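Long-range contacts in catalase A (Saccharomyces cerevisiae, PDB 1A4E), which catalyses the breakdown of hydrogen peroxide to water and oxygen with a heme cofactor, probably protecting the cell from peroxide made by peroxisomal oxidases: residues B[94-99]-B[107-112]; B[111-116]-B[193-198]; B[134-139]-B[331-336]. All blocks are in the same frame, centred on the assembly; numbering follows the deposited sequence.

Overall arrangement
From the N terminus, interaction 1 comes first: it closes the short connection between the neighbouring antiparallel strands 87-95 and 112-119. Interaction 2 starts where that one ends, sharing Arg-111 and Gly-112, and reaches forward to 193-198, bringing the start of strand 112-119 against the approach to strand 197-198. Interaction 3 runs from the loop after strand 122-129, at 134-139, to the start of helix 332-348; it opens before interaction 2 has closed, so these two cross along the chain, whereas interactions 1 and 3 follow in series. In space, Phe-94 packs on Met-195 and Phe-113, and Pro-110 meets Phe-135. Interactions 2 and 3 do not touch each other, yet both reach the heme, their centres about 19 Å apart.

Interaction 1 of 3, residues B[94-99]-B[107-112]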
loop_
_atom_site.group_PDB
_atom_site.type_symbol
_atom_site.label_atom_id
_atom_site.label_comp_id
_atom_site.label_asym_id
_atom_site.label_seq_id
_atom_site.Cartn_x
_atom_site.Cartn_y
_atom_site.Cartn_z
ATOM N N PHE B 94 12.250 -23.266 -3.872
ATOM C CA PHE B 94 11.819 -24.371 -3.033
ATOM C C PHE B 94 11.281 -23.802 -1.733
ATOM O O PHE B 94 11.763 -22.767 -1.289
ATOM C CB PHE B 94 12.971 -25.260 -2.698
ATOM C CG PHE B 94 13.655 -25.914 -3.878
ATOM C CD1 PHE B 94 13.024 -26.962 -4.553
ATOM C CD2 PHE B 94 14.930 -25.496 -4.245
ATOM C CE1 PHE B 94 13.685 -27.604 -5.600
ATOM C CE2 PHE B 94 15.579 -26.147 -5.293
ATOM C CZ PHE B 94 14.961 -27.198 -5.969
ATOM N N SER B 95 10.326 -24.441 -1.058
ATOM C CA SER B 95 9.745 -23.872 0.150
ATOM C C SER B 95 8.987 -24.863 1.010
ATOM O O SER B 95 8.758 -25.997 0.608
ATOM C CB SER B 95 8.787 -22.757 -0.235
ATOM O OG SER B 95 7.825 -23.251 -1.146
ATOM N N THR B 96 8.623 -24.462 2.231
ATOM C CA THR B 96 7.705 -25.253 3.037
ATOM C C THR B 96 6.301 -24.672 2.815
ATOM O O THR B 96 6.121 -23.820 1.936
ATOM C CB THR B 96 8.156 -25.185 4.515
ATOM O OG1 THR B 96 8.241 -23.813 4.863
ATOM C CG2 THR B 96 9.500 -25.865 4.749
ATOM N N VAL B 97 5.254 -25.090 3.534
ATOM C CA VAL B 97 3.913 -24.561 3.276
ATOM C C VAL B 97 3.322 -23.733 4.414
ATOM O O VAL B 97 3.012 -22.556 4.207
ATOM C CB VAL B 97 2.933 -25.729 2.934
ATOM C CG1 VAL B 97 1.541 -25.213 2.606
ATOM C CG2 VAL B 97 3.414 -26.452 1.698
ATOM N N GLY B 98 3.158 -24.286 5.624
ATOM C CA GLY B 98 2.438 -23.586 6.681
ATOM C C GLY B 98 3.219 -22.584 7.509
ATOM O O GLY B 98 2.623 -21.663 8.058
ATOM N N GLY B 99 4.540 -22.731 7.616
ATOM C CA GLY B 99 5.347 -21.886 8.489
ATOM C C GLY B 99 5.578 -20.470 7.995
ATOM O O GLY B 99 5.558 -20.204 6.793
ATOM N N VAL B 107 11.007 -29.216 8.923
ATOM C CA VAL B 107 9.741 -29.500 9.599
ATOM C C VAL B 107 8.933 -30.445 8.710
ATOM O O VAL B 107 9.304 -30.689 7.562
ATOM C CB VAL B 107 8.860 -28.228 9.850
ATOM C CG1 VAL B 107 9.567 -27.338 10.852
ATOM C CG2 VAL B 107 8.565 -27.499 8.539
ATOM N N ARG B 108 7.833 -31.015 9.199
ATOM C CA ARG B 108 6.988 -31.837 8.353
ATOM C C ARG B 108 6.051 -30.896 7.624
ATOM O O ARG B 108 5.389 -30.050 8.218
ATOM C CB ARG B 108 6.208 -32.833 9.209
ATOM C CG ARG B 108 5.034 -33.506 8.506
ATOM C CD ARG B 108 4.589 -34.735 9.272
ATOM N NE ARG B 108 5.456 -35.819 8.851
ATOM C CZ ARG B 108 6.260 -36.470 9.679
ATOM N NH1 ARG B 108 6.335 -36.192 10.968
ATOM N NH2 ARG B 108 7.047 -37.390 9.173
ATOM N N ASP B 109 6.057 -31.056 6.306
ATOM C CA ASP B 109 5.229 -30.277 5.397
ATOM C C ASP B 109 5.403 -30.833 3.995
ATOM O O ASP B 109 6.365 -31.558 3.744
ATOM C CB ASP B 109 5.647 -28.798 5.359
ATOM C CG ASP B 109 4.664 -27.801 5.955
ATOM O OD1 ASP B 109 3.532 -28.150 6.290
ATOM O OD2 ASP B 109 5.047 -26.644 6.078
ATOM N N PRO B 110 4.548 -30.511 3.021
ATOM C CA PRO B 110 4.943 -30.514 1.623
ATOM C C PRO B 110 6.024 -29.462 1.400
ATOM O O PRO B 110 6.197 -28.513 2.176
ATOM C CB PRO B 110 3.667 -30.218 0.850
ATOM C CG PRO B 110 2.550 -30.470 1.841
ATOM C CD PRO B 110 3.161 -30.078 3.175
ATOM N N ARG B 111 6.807 -29.700 0.357
ATOM C CA ARG B 111 7.768 -28.726 -0.091
ATOM C C ARG B 111 7.285 -28.219 -1.440
ATOM O O ARG B 111 6.781 -28.985 -2.266
ATOM C CB ARG B 111 9.155 -29.305 -0.305
ATOM C CG ARG B 111 9.924 -29.915 0.855
ATOM C CD ARG B 111 10.184 -28.954 2.008
ATOM N NE ARG B 111 9.267 -29.333 3.052
ATOM C CZ ARG B 111 9.654 -29.854 4.213
ATOM N NH1 ARG B 111 10.917 -30.063 4.572
ATOM N NH2 ARG B 111 8.690 -30.289 4.992
ATOM N N GLY B 112 7.400 -26.907 -1.665
ATOM C CA GLY B 112 7.113 -26.333 -2.962
ATOM C C GLY B 112 8.325 -26.498 -3.864
ATOM O O GLY B 112 9.466 -26.584 -3.409
HETATM O O HOH W 1 6.372 -24.947 7.902
#
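Ser-95 and Gly-112 form an antiparallel hydrogen-bonded pair, with Gly-112 N giving to Ser-95 O at 2.8 Å and Ser-95 N to Gly-112 O at 3.3 Å. Further into the loop the carboxylate of Asp-109 takes over. Its OD2 accepts from Val-97 N at 3.0 Å, a donor standing 60° out of the carboxylate plane, and from Gly-98 N at 3.1 Å, on the syn side and 30° out of the plane, both from the same face. A water also donates to OD2 and is held weakly by Gly-99 N. An alanine in place of Asp-109 would probably leave Val-97 N and Gly-98 N without their acceptor and let the 97-99 loop shift. Val-97 CG2 lies 3.9 Å from Pro-110 CB, the side chains crossing at about a right angle. Thr-96 CG2 rests over one face of the Arg-111 guanidinium; bent at chi2 (-59°) and chi3, Arg-111 curls NH2 back to Val-107 O at 2.7 Å and Asp-109 O at 2.9 Å. Ser-95 OG is hydrogen-bonded to ND1 of the active-site His-56. With two N-H groups and a water all directed at OD2, the buried carboxylate of Asp-109 is probably ionised, and the strand pair holds the serine that supports the catalytic histidine.

Interaction 2 of 3, residues B[111-116]-B[193-198]; sequences RGFATK and RSMHGY. With HEM (protoporphyrin IX containing Fe), chain I.
Met-195 lays its thioether across the aliphatic start of Arg-111, the two side chains crossing at about a right angle. The sulfur comes closest: SD of Met-195 is 3.5 Å from CB and from CG of Arg-111, with the methyl CE close behind. With CG between the backbone N and the carbonyl carbon (chi1 54°) and a bend at chi3, the Met-195 chain turns its methyl toward Phe-113, CE sitting 3.9 Å from CD2 of that ring. The Phe-113 ring, sent out with CG anti to the backbone N (chi1 -168°), brings that same CD2 within 3.6 Å of Gly-197 CA, and His-196 O approaches the ring edge near its plane. A side chain on Gly-197 would run into the ring. No hydrogen bond joins the two segments. Strand 112-119 belongs to the antiparallel beta-barrel of catalases, one side of which borders the heme, and strand 197-198 pairs with strand 212-221 in the same curled sheet; between them lie the Met-195 thioether, the Phe-113 ring and Gly-197. Phe-94 of strand 87-95 adds its ring, edge-to-face with that of Phe-113 and against Met-195. On the heme side, Gly-112 CA lies 3.7 Å from the methyl carbon CMD, where a side chain would clash, and Ala-114 CB is 3.9 Å from the propionate oxygen O1D. Trp-260 NE1 is hydrogen-bonded to Met-195 O.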
loop_
_atom_site.group_PDB
_atom_site.type_symbol
_atom_site.label_atom_id
_atom_site.label_comp_id
_atom_site.label_asym_id
_atom_site.label_seq_id
_atom_site.Cartn_x
_atom_site.Cartn_y
_atom_site.Cartn_z
ATOM N N ARG B 111 6.807 -29.700 0.357
ATOM C CA ARG B 111 7.768 -28.726 -0.091
ATOM C C ARG B 111 7.285 -28.219 -1.440
ATOM O O ARG B 111 6.781 -28.985 -2.266
ATOM C CB ARG B 111 9.155 -29.305 -0.305
ATOM C CG ARG B 111 9.924 -29.915 0.855
ATOM C CD ARG B 111 10.184 -28.954 2.008
ATOM N NE ARG B 111 9.267 -29.333 3.052
ATOM C CZ ARG B 111 9.654 -29.854 4.213
ATOM N NH1 ARG B 111 10.917 -30.063 4.572
ATOM N NH2 ARG B 111 8.690 -30.289 4.992
ATOM N N GLY B 112 7.400 -26.907 -1.665
ATOM C CA GLY B 112 7.113 -26.333 -2.962
ATOM C C GLY B 112 8.325 -26.498 -3.864
ATOM O O GLY B 112 9.466 -26.584 -3.409
ATOM N N PHE B 113 8.044 -26.527 -5.165
ATOM C CA PHE B 113 9.033 -26.710 -6.211
ATOM C C PHE B 113 8.443 -25.943 -7.394
ATOM O O PHE B 113 7.774 -26.486 -8.280
ATOM C CB PHE B 113 9.180 -28.225 -6.492
ATOM C CG PHE B 113 10.368 -28.680 -7.346
ATOM C CD1 PHE B 113 10.912 -27.883 -8.367
ATOM C CD2 PHE B 113 10.916 -29.946 -7.105
ATOM C CE1 PHE B 113 11.983 -28.349 -9.134
ATOM C CE2 PHE B 113 11.984 -30.408 -7.876
ATOM C CZ PHE B 113 12.518 -29.611 -8.888
ATOM N N ALA B 114 8.683 -24.627 -7.344
ATOM C CA ALA B 114 8.198 -23.693 -8.348
ATOM C C ALA B 114 9.304 -23.306 -9.310
ATOM O O ALA B 114 10.362 -22.859 -8.869
ATOM C CB ALA B 114 7.679 -22.435 -7.674
ATOM N N THR B 115 9.106 -23.472 -10.621
ATOM C CA THR B 115 10.143 -23.125 -11.586
ATOM C C THR B 115 9.586 -22.164 -12.633
ATOM O O THR B 115 8.483 -22.338 -13.150
ATOM C CB THR B 115 10.685 -24.416 -12.257
ATOM O OG1 THR B 115 11.126 -25.261 -11.205
ATOM C CG2 THR B 115 11.862 -24.186 -13.174
ATOM N N LYS B 116 10.360 -21.105 -12.895
ATOM C CA LYS B 116 10.042 -20.090 -13.880
ATOM C C LYS B 116 10.984 -20.282 -15.051
ATOM O O LYS B 116 12.194 -20.286 -14.868
ATOM C CB LYS B 116 10.251 -18.707 -13.294
ATOM C CG LYS B 116 9.974 -17.569 -14.276
ATOM C CD LYS B 116 10.163 -16.207 -13.623
ATOM C CE LYS B 116 9.245 -16.047 -12.428
ATOM N NZ LYS B 116 7.867 -16.081 -12.863
ATOM N N ARG B 193 17.517 -31.100 -2.795
ATOM C CA ARG B 193 18.121 -31.862 -3.880
ATOM C C ARG B 193 17.700 -33.327 -3.865
ATOM O O ARG B 193 17.960 -34.066 -4.807
ATOM C CB ARG B 193 19.630 -31.777 -3.761
ATOM C CG ARG B 193 20.140 -30.354 -3.886
ATOM C CD ARG B 193 21.427 -30.143 -3.117
ATOM N NE ARG B 193 22.446 -31.097 -3.494
ATOM C CZ ARG B 193 23.091 -31.845 -2.596
ATOM N NH1 ARG B 193 22.850 -31.764 -1.295
ATOM N NH2 ARG B 193 23.977 -32.722 -3.030
ATOM N N SER B 194 17.026 -33.757 -2.800
ATOM C CA SER B 194 16.666 -35.149 -2.620
ATOM C C SER B 194 15.164 -35.401 -2.632
ATOM O O SER B 194 14.677 -36.284 -1.924
ATOM C CB SER B 194 17.274 -35.616 -1.305
ATOM O OG SER B 194 18.690 -35.508 -1.298
ATOM N N MET B 195 14.417 -34.622 -3.431
ATOM C CA MET B 195 12.967 -34.769 -3.541
ATOM C C MET B 195 12.486 -34.573 -4.969
ATOM O O MET B 195 13.192 -34.017 -5.811
ATOM C CB MET B 195 12.233 -33.759 -2.644
ATOM C CG MET B 195 12.632 -32.308 -2.868
ATOM S SD MET B 195 11.635 -31.115 -1.942
ATOM C CE MET B 195 11.356 -29.971 -3.263
ATOM N N HIS B 196 11.282 -35.066 -5.252
ATOM C CA HIS B 196 10.687 -34.927 -6.574
ATOM C C HIS B 196 9.752 -33.731 -6.637
ATOM O O HIS B 196 9.367 -33.192 -5.609
ATOM C CB HIS B 196 9.875 -36.169 -6.938
ATOM C CG HIS B 196 10.672 -37.454 -6.988
ATOM N ND1 HIS B 196 11.902 -37.613 -7.452
ATOM C CD2 HIS B 196 10.231 -38.682 -6.560
ATOM C CE1 HIS B 196 12.231 -38.877 -7.330
ATOM N NE2 HIS B 196 11.216 -39.509 -6.792
ATOM N N GLY B 197 9.393 -33.307 -7.846
ATOM C CA GLY B 197 8.380 -32.294 -8.087
ATOM C C GLY B 197 7.283 -32.959 -8.914
ATOM O O GLY B 197 7.559 -33.909 -9.641
ATOM N N TYR B 198 6.014 -32.557 -8.813
ATOM C CA TYR B 198 4.933 -33.174 -9.589
ATOM C C TYR B 198 3.929 -32.088 -9.896
ATOM O O TYR B 198 3.661 -31.261 -9.019
ATOM C CB TYR B 198 4.131 -34.237 -8.839
ATOM C CG TYR B 198 4.907 -35.379 -8.219
ATOM C CD1 TYR B 198 5.542 -35.181 -6.997
ATOM C CD2 TYR B 198 4.973 -36.621 -8.852
ATOM C CE1 TYR B 198 6.245 -36.217 -6.394
ATOM C CE2 TYR B 198 5.679 -37.666 -8.253
ATOM C CZ TYR B 198 6.310 -37.454 -7.026
ATOM O OH TYR B 198 7.024 -38.464 -6.420
HETATM C CHA HEM I . 2.014 -20.522 -3.260
HETATM C CHB HEM I . -2.763 -20.240 -3.598
HETATM C CHC HEM I . -2.969 -24.974 -4.278
HETATM C CHD HEM I . 1.791 -25.022 -4.969
HETATM C C1A HEM I . 0.716 -20.061 -3.130
HETATM C C2A HEM I . 0.367 -18.663 -2.969
HETATM C C3A HEM I . -0.973 -18.570 -3.153
HETATM C C4A HEM I . -1.444 -19.913 -3.388
HETATM C CMA HEM I . -1.828 -17.312 -3.192
HETATM C CAA HEM I . 1.333 -17.518 -2.726
HETATM C CBA HEM I . 1.550 -16.776 -4.027
HETATM C CGA HEM I . 2.478 -15.586 -3.935
HETATM O O1A HEM I . 2.326 -14.736 -3.059
HETATM O O2A HEM I . 3.359 -15.507 -4.776
HETATM C C1B HEM I . -3.235 -21.511 -3.843
HETATM C C2B HEM I . -4.636 -21.839 -3.948
HETATM C C3B HEM I . -4.718 -23.209 -4.036
HETATM C C4B HEM I . -3.339 -23.677 -4.009
HETATM C CMB HEM I . -5.746 -20.792 -3.927
HETATM C CAB HEM I . -5.833 -24.052 -4.122
HETATM C CBB HEM I . -7.228 -23.682 -4.408
HETATM C C1C HEM I . -1.687 -25.404 -4.556
HETATM C C2C HEM I . -1.380 -26.689 -5.141
HETATM C C3C HEM I . -0.041 -26.690 -5.404
HETATM C C4C HEM I . 0.459 -25.402 -4.961
HETATM C CMC HEM I . -2.409 -27.777 -5.438
HETATM C CAC HEM I . 0.711 -27.678 -6.023
HETATM C CBC HEM I . 0.443 -28.158 -7.361
HETATM C C1D HEM I . 2.274 -23.800 -4.541
HETATM C C2D HEM I . 3.667 -23.430 -4.529
HETATM C C3D HEM I . 3.723 -22.180 -4.022
HETATM C C4D HEM I . 2.374 -21.775 -3.735
HETATM C CMD HEM I . 4.845 -24.264 -5.014
HETATM C CAD HEM I . 4.978 -21.372 -3.750
HETATM C CBD HEM I . 5.441 -20.518 -4.908
HETATM C CGD HEM I . 6.733 -19.808 -4.545
HETATM O O1D HEM I . 7.720 -20.475 -4.269
HETATM O O2D HEM I . 6.763 -18.584 -4.521
HETATM N NA HEM I . -0.405 -20.820 -3.416
HETATM N NB HEM I . -2.443 -22.633 -3.907
HETATM N NC HEM I . -0.567 -24.602 -4.491
HETATM N ND HEM I . 1.480 -22.773 -4.066
HETATM FE FE HEM I . -0.478 -22.718 -3.928
#

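Interaction 3 of 3, residues B[134-139]-B[331-336]; sequences FFIRDP and DPVLQA. With HEM (protoporphyrin IX containing Fe), chain I.
The ring of Phe-134 is sandwiched, with the heme methyl CMC over one face and CD1 of Phe-135 over the other, both offset toward the rim; Phe-134 CE1 in turn lies in plane at the edge of the Phe-135 ring. Closer to the helix, Val-333 bridges loop and cofactor. Its CG1, anti to the backbone N (chi1 180°), meets the heme vinyl carbon CAB at 3.5 Å, while its CG2 reaches back to the backbone of Arg-137, 3.6 Å from the carbonyl carbon. Pro-139 packs on the first turn of the helix: its CD is 3.8 Å from Pro-332 CB, and its CB comes to 3.4 Å from Ala-336 CB, a tight approach. Asp-331 is the N-cap, its OD1 accepting weakly from Val-333 N and Leu-334 N. The Arg-137 guanidinium is engaged outside the contact, hydrogen-bonded to Ala-421 O and salt-bridged to Asp-281 and Asp-428. Thr-22 and Leu-42 of a neighbouring subunit pack on Pro-139 and Ala-336. With Phe-134 also lining the azide site and helix 332-348 carrying the axial ligand Tyr-341, the contact joins two walls of the buried heme pocket of the catalase fold.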
loop_
_atom_site.group_PDB
_atom_site.type_symbol
_atom_site.label_atom_id
_atom_site.label_comp_id
_atom_site.label_asym_id
_atom_site.label_seq_id
_atom_site.Cartn_x
_atom_site.Cartn_y
_atom_site.Cartn_z
ATOM N N PHE B 134 -2.787 -33.544 -3.499
ATOM C CA PHE B 134 -2.922 -32.513 -2.489
ATOM C C PHE B 134 -4.129 -32.834 -1.610
ATOM O O PHE B 134 -4.873 -33.789 -1.837
ATOM C CB PHE B 134 -3.071 -31.157 -3.184
ATOM C CG PHE B 134 -2.799 -29.925 -2.321
ATOM C CD1 PHE B 134 -1.543 -29.736 -1.726
ATOM C CD2 PHE B 134 -3.821 -28.987 -2.125
ATOM C CE1 PHE B 134 -1.318 -28.606 -0.933
ATOM C CE2 PHE B 134 -3.585 -27.864 -1.332
ATOM C CZ PHE B 134 -2.337 -27.673 -0.735
ATOM N N PHE B 135 -4.303 -32.038 -0.558
ATOM C CA PHE B 135 -5.336 -32.220 0.448
ATOM C C PHE B 135 -6.769 -31.961 0.016
ATOM O O PHE B 135 -7.698 -32.479 0.636
ATOM C CB PHE B 135 -5.044 -31.314 1.635
ATOM C CG PHE B 135 -3.661 -31.480 2.252
ATOM C CD1 PHE B 135 -2.575 -30.765 1.734
ATOM C CD2 PHE B 135 -3.486 -32.312 3.362
ATOM C CE1 PHE B 135 -1.317 -30.877 2.330
ATOM C CE2 PHE B 135 -2.228 -32.421 3.953
ATOM C CZ PHE B 135 -1.146 -31.702 3.438
ATOM N N ILE B 136 -6.998 -31.158 -1.026
ATOM C CA ILE B 136 -8.352 -30.777 -1.397
ATOM C C ILE B 136 -8.630 -30.916 -2.886
ATOM O O ILE B 136 -7.721 -30.962 -3.713
ATOM C CB ILE B 136 -8.649 -29.291 -0.972
ATOM C CG1 ILE B 136 -7.608 -28.357 -1.584
ATOM C CG2 ILE B 136 -8.670 -29.161 0.550
ATOM C CD1 ILE B 136 -7.949 -26.867 -1.444
ATOM N N ARG B 137 -9.915 -31.008 -3.229
ATOM C CA ARG B 137 -10.369 -31.003 -4.612
ATOM C C ARG B 137 -11.482 -29.962 -4.794
ATOM O O ARG B 137 -12.081 -29.838 -5.864
ATOM C CB ARG B 137 -10.852 -32.416 -5.009
ATOM C CG ARG B 137 -12.033 -33.017 -4.265
ATOM C CD ARG B 137 -12.292 -34.382 -4.874
ATOM N NE ARG B 137 -13.495 -34.985 -4.331
ATOM C CZ ARG B 137 -13.820 -36.271 -4.506
ATOM N NH1 ARG B 137 -13.063 -37.112 -5.200
ATOM N NH2 ARG B 137 -14.929 -36.733 -3.944
ATOM N N ASP B 138 -11.754 -29.182 -3.736
ATOM C CA ASP B 138 -12.656 -28.039 -3.777
ATOM C C ASP B 138 -11.855 -26.781 -3.472
ATOM O O ASP B 138 -11.247 -26.687 -2.401
ATOM C CB ASP B 138 -13.755 -28.128 -2.739
ATOM C CG ASP B 138 -14.866 -29.070 -3.140
ATOM O OD1 ASP B 138 -15.614 -28.747 -4.057
ATOM O OD2 ASP B 138 -14.988 -30.125 -2.531
ATOM N N PRO B 139 -11.820 -25.789 -4.371
ATOM C CA PRO B 139 -11.029 -24.569 -4.202
ATOM C C PRO B 139 -11.408 -23.699 -3.005
ATOM O O PRO B 139 -10.558 -23.060 -2.381
ATOM C CB PRO B 139 -11.186 -23.880 -5.537
ATOM C CG PRO B 139 -12.543 -24.327 -6.031
ATOM C CD PRO B 139 -12.542 -25.797 -5.639
ATOM N N ASP B 331 -9.810 -29.042 -13.627
ATOM C CA ASP B 331 -9.588 -29.380 -12.228
ATOM C C ASP B 331 -9.940 -28.118 -11.436
ATOM O O ASP B 331 -9.305 -27.088 -11.651
ATOM C CB ASP B 331 -8.115 -29.768 -12.046
ATOM C CG ASP B 331 -7.606 -30.061 -10.630
ATOM O OD1 ASP B 331 -7.969 -29.402 -9.656
ATOM O OD2 ASP B 331 -6.782 -30.958 -10.495
ATOM N N PRO B 332 -10.918 -28.149 -10.516
ATOM C CA PRO B 332 -11.460 -26.981 -9.824
ATOM C C PRO B 332 -10.439 -26.223 -8.983
ATOM O O PRO B 332 -10.565 -25.010 -8.817
ATOM C CB PRO B 332 -12.588 -27.512 -8.976
ATOM C CG PRO B 332 -12.865 -28.857 -9.558
ATOM C CD PRO B 332 -11.503 -29.361 -9.962
ATOM N N VAL B 333 -9.448 -26.950 -8.447
ATOM C CA VAL B 333 -8.383 -26.354 -7.653
ATOM C C VAL B 333 -7.437 -25.586 -8.574
ATOM O O VAL B 333 -7.124 -24.436 -8.266
ATOM C CB VAL B 333 -7.654 -27.477 -6.885
ATOM C CG1 VAL B 333 -6.519 -26.953 -6.031
ATOM C CG2 VAL B 333 -8.657 -28.118 -5.949
ATOM N N LEU B 334 -7.018 -26.165 -9.714
ATOM C CA LEU B 334 -6.167 -25.479 -10.678
ATOM C C LEU B 334 -6.845 -24.257 -11.277
ATOM O O LEU B 334 -6.194 -23.234 -11.500
ATOM C CB LEU B 334 -5.777 -26.423 -11.817
ATOM C CG LEU B 334 -4.914 -25.889 -12.972
ATOM C CD1 LEU B 334 -3.650 -25.212 -12.443
ATOM C CD2 LEU B 334 -4.564 -27.046 -13.885
ATOM N N GLN B 335 -8.151 -24.368 -11.525
ATOM C CA GLN B 335 -8.951 -23.272 -12.047
ATOM C C GLN B 335 -8.917 -22.065 -11.111
ATOM O O GLN B 335 -8.705 -20.944 -11.576
ATOM C CB GLN B 335 -10.388 -23.738 -12.228
ATOM C CG GLN B 335 -10.608 -24.729 -13.355
ATOM C CD GLN B 335 -10.747 -24.102 -14.723
ATOM O OE1 GLN B 335 -11.662 -23.326 -14.957
ATOM N NE2 GLN B 335 -9.868 -24.417 -15.666
ATOM N N ALA B 336 -9.079 -22.269 -9.795
ATOM C CA ALA B 336 -9.000 -21.181 -8.826
ATOM C C ALA B 336 -7.601 -20.577 -8.703
ATOM O O ALA B 336 -7.455 -19.372 -8.476
ATOM C CB ALA B 336 -9.403 -21.671 -7.460
HETATM C CHA HEM I . 2.014 -20.522 -3.260
HETATM C CHB HEM I . -2.763 -20.240 -3.598
HETATM C CHC HEM I . -2.969 -24.974 -4.278
HETATM C CHD HEM I . 1.791 -25.022 -4.969
HETATM C C1A HEM I . 0.716 -20.061 -3.130
HETATM C C2A HEM I . 0.367 -18.663 -2.969
HETATM C C3A HEM I . -0.973 -18.570 -3.153
HETATM C C4A HEM I . -1.444 -19.913 -3.388
HETATM C CMA HEM I . -1.828 -17.312 -3.192
HETATM C CAA HEM I . 1.333 -17.518 -2.726
HETATM C CBA HEM I . 1.550 -16.776 -4.027
HETATM C CGA HEM I . 2.478 -15.586 -3.935
HETATM O O1A HEM I . 2.326 -14.736 -3.059
HETATM O O2A HEM I . 3.359 -15.507 -4.776
HETATM C C1B HEM I . -3.235 -21.511 -3.843
HETATM C C2B HEM I . -4.636 -21.839 -3.948
HETATM C C3B HEM I . -4.718 -23.209 -4.036
HETATM C C4B HEM I . -3.339 -23.677 -4.009
HETATM C CMB HEM I . -5.746 -20.792 -3.927
HETATM C CAB HEM I . -5.833 -24.052 -4.122
HETATM C CBB HEM I . -7.228 -23.682 -4.408
HETATM C C1C HEM I . -1.687 -25.404 -4.556
HETATM C C2C HEM I . -1.380 -26.689 -5.141
HETATM C C3C HEM I . -0.041 -26.690 -5.404
HETATM C C4C HEM I . 0.459 -25.402 -4.961
HETATM C CMC HEM I . -2.409 -27.777 -5.438
HETATM C CAC HEM I . 0.711 -27.678 -6.023
HETATM C CBC HEM I . 0.443 -28.158 -7.361
HETATM C C1D HEM I . 2.274 -23.800 -4.541
HETATM C C2D HEM I . 3.667 -23.430 -4.529
HETATM C C3D HEM I . 3.723 -22.180 -4.022
HETATM C C4D HEM I . 2.374 -21.775 -3.735
HETATM C CMD HEM I . 4.845 -24.264 -5.014
HETATM C CAD HEM I . 4.978 -21.372 -3.750
HETATM C CBD HEM I . 5.441 -20.518 -4.908
HETATM C CGD HEM I . 6.733 -19.808 -4.545
HETATM O O1D HEM I . 7.720 -20.475 -4.269
HETATM O O2D HEM I . 6.763 -18.584 -4.521
HETATM N NA HEM I . -0.405 -20.820 -3.416
HETATM N NB HEM I . -2.443 -22.633 -3.907
HETATM N NC HEM I . -0.567 -24.602 -4.491
HETATM N ND HEM I . 1.480 -22.773 -4.066
HETATM FE FE HEM I . -0.478 -22.718 -3.928
#